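Local coordinates for protein alpha-glucosidase (Bacteroides thetaiotaomicron, PDB 5XFM) that probably hydrolyses terminal beta-L-arabinopyranosides and alpha-galactosides as a bifunctional, calcium-binding glycoside hydrolase of family 97, at residues Asn381-Ile384 against Arg385-Met389. The protein carries 1 engineered substitution. Numbering follows the deposited sequence.
Sequences NAII and RKREM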
loop_
_atom_site.group_PDB
_atom_site.type_symbol
_atom_site.label_atom_id
_atom_site.label_comp_id
_atom_site.label_asym_id
_atom_site.label_seq_id
_atom_site.Cartn_x
_atom_site.Cartn_y
_atom_site.Cartn_z
ATOM N N ASN A 381 8.726 20.233 -13.342
ATOM C CA ASN A 381 9.209 21.598 -13.170
ATOM C C ASN A 381 8.162 22.412 -12.439
ATOM O O ASN A 381 7.034 22.535 -12.913
ATOM C CB ASN A 381 9.542 22.218 -14.529
ATOM C CG ASN A 381 9.941 23.682 -14.436
ATOM O OD1 ASN A 381 9.085 24.558 -14.384
ATOM N ND2 ASN A 381 11.242 23.951 -14.461
ATOM N N ALA A 382 8.537 22.937 -11.272
ATOM C CA ALA A 382 7.613 23.616 -10.372
ATOM C C ALA A 382 6.851 24.747 -11.052
ATOM O O ALA A 382 5.644 24.876 -10.877
ATOM C CB ALA A 382 8.370 24.155 -9.140
ATOM N N ILE A 383 7.555 25.562 -11.829
ATOM C CA ILE A 383 6.908 26.656 -12.548
ATOM C C ILE A 383 5.804 26.153 -13.477
ATOM O O ILE A 383 4.646 26.593 -13.398
ATOM C CB ILE A 383 7.929 27.458 -13.370
ATOM C CG1 ILE A 383 8.889 28.201 -12.437
ATOM C CG2 ILE A 383 7.219 28.433 -14.307
ATOM C CD1 ILE A 383 10.155 28.704 -13.121
ATOM N N ILE A 384 6.173 25.219 -14.350
ATOM C CA ILE A 384 5.247 24.649 -15.320
ATOM C C ILE A 384 4.127 23.890 -14.622
ATOM O O ILE A 384 2.967 23.956 -15.039
ATOM C CB ILE A 384 5.989 23.718 -16.298
ATOM C CG1 ILE A 384 6.972 24.529 -17.140
ATOM C CG2 ILE A 384 5.019 22.967 -17.198
ATOM C CD1 ILE A 384 7.882 23.680 -17.981
ATOM N N ARG A 385 4.473 23.208 -13.534
ATOM C CA ARG A 385 3.511 22.421 -12.769
ATOM C C ARG A 385 2.445 23.304 -12.136
ATOM O O ARG A 385 1.253 23.001 -12.203
ATOM C CB ARG A 385 4.224 21.598 -11.684
ATOM C CG ARG A 385 3.285 20.741 -10.841
ATOM C CD ARG A 385 4.046 19.891 -9.831
ATOM N NE ARG A 385 4.879 20.699 -8.943
ATOM C CZ ARG A 385 6.184 20.509 -8.780
ATOM N NH1 ARG A 385 6.798 19.538 -9.441
ATOM N NH2 ARG A 385 6.873 21.286 -7.959
ATOM N N LYS A 386 2.874 24.393 -11.512
ATOM C CA LYS A 386 1.921 25.305 -10.904
ATOM C C LYS A 386 1.073 26.013 -11.970
ATOM O O LYS A 386 -0.125 26.217 -11.776
ATOM C CB LYS A 386 2.644 26.313 -10.007
ATOM C CG LYS A 386 3.164 25.689 -8.724
ATOM C CD LYS A 386 3.924 26.676 -7.855
ATOM C CE LYS A 386 5.217 27.116 -8.502
ATOM N NZ LYS A 386 5.890 28.193 -7.725
ATOM N N ARG A 387 1.677 26.341 -13.108
ATOM C CA ARG A 387 0.901 26.875 -14.236
ATOM C C ARG A 387 -0.225 25.901 -14.635
ATOM O O ARG A 387 -1.415 26.268 -14.757
ATOM C CB ARG A 387 1.831 27.147 -15.419
ATOM C CG ARG A 387 1.151 27.694 -16.667
ATOM C CD ARG A 387 2.192 28.074 -17.714
ATOM N NE ARG A 387 3.069 29.126 -17.206
ATOM C CZ ARG A 387 4.396 29.054 -17.182
ATOM N NH1 ARG A 387 5.010 27.976 -17.647
ATOM N NH2 ARG A 387 5.113 30.057 -16.685
ATOM N N GLU A 388 0.169 24.641 -14.787
ATOM C CA GLU A 388 -0.752 23.575 -15.135
ATOM C C GLU A 388 -1.881 23.466 -14.130
ATOM O O GLU A 388 -3.048 23.455 -14.508
ATOM C CB GLU A 388 -0.004 22.245 -15.230
ATOM C CG GLU A 388 -0.807 21.120 -15.853
ATOM C CD GLU A 388 -0.979 21.278 -17.350
ATOM O OE1 GLU A 388 -0.188 22.019 -17.974
ATOM O OE2 GLU A 388 -1.906 20.652 -17.903
ATOM N N MET A 389 -1.524 23.446 -12.848
ATOM C CA MET A 389 -2.476 23.234 -11.762
ATOM C C MET A 389 -3.428 24.419 -11.580
ATOM O O MET A 389 -4.568 24.254 -11.140
ATOM C CB MET A 389 -1.724 22.945 -10.458
ATOM C CG MET A 389 -1.190 21.516 -10.354
ATOM S SD MET A 389 -0.166 21.192 -8.887
ATOM C CE MET A 389 0.305 19.487 -9.189
HETATM O O HOH W 1 1.771 24.240 -17.638
#
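An N-cap opens helix 382-395, where Asn-381 and the first turn meet the residues that follow. The backbone carbonyl of Asn-381 takes the N-H of Arg-385 at 2.7 Å from N to O, while its side-chain OD1 accepts from Ile-384 N at 3.0 Å, nearly straight at 171° and in the amide's carbonyl plane. Asparagine suits this place because its short amide folds back onto an N-H that has no carbonyl a turn earlier to bind. Lys-386, Arg-387 and Glu-388 then continue the regular i to i+4 bonding.

Arg-385 turns back toward the helix start: its chain, extended through chi2, bends at chi3 (57°), laying one guanidinium face over Ala-382 CA, off centre, with NH2 3.4 Å from that CA. The small methyl, which touches NH2, lets the flat group lie close to the backbone. Two bonds hold the guanidinium in place: NH1 to Met-379 O, and NE in a salt bridge with Asp-422.

On the outer side, Arg-387 runs alongside Ile-383, its NH2 3.6 Å from CG2, and its NH1 lies 4.0 Å from Ile-384 CG1; the long aliphatic stem lets an exposed charge rest on branched side chains. A water donates to Ile-384 O (2.9 Å) and to Glu-388 OE1 (3.0 Å), giving that carbonyl a second partner besides Glu-388 N. Glu-388 is buried, with OE1 in a salt bridge to Arg-378 and OE2 hydrogen-bonded to His-341; the arginine would probably favour the charged carboxylate.

The helix belongs to the beta-alpha-beta unit between parallel strands 357-363 and 399-403 of the family's barrel domain, and Arg-385 and Met-389 face helix 410-425 and the loop after it.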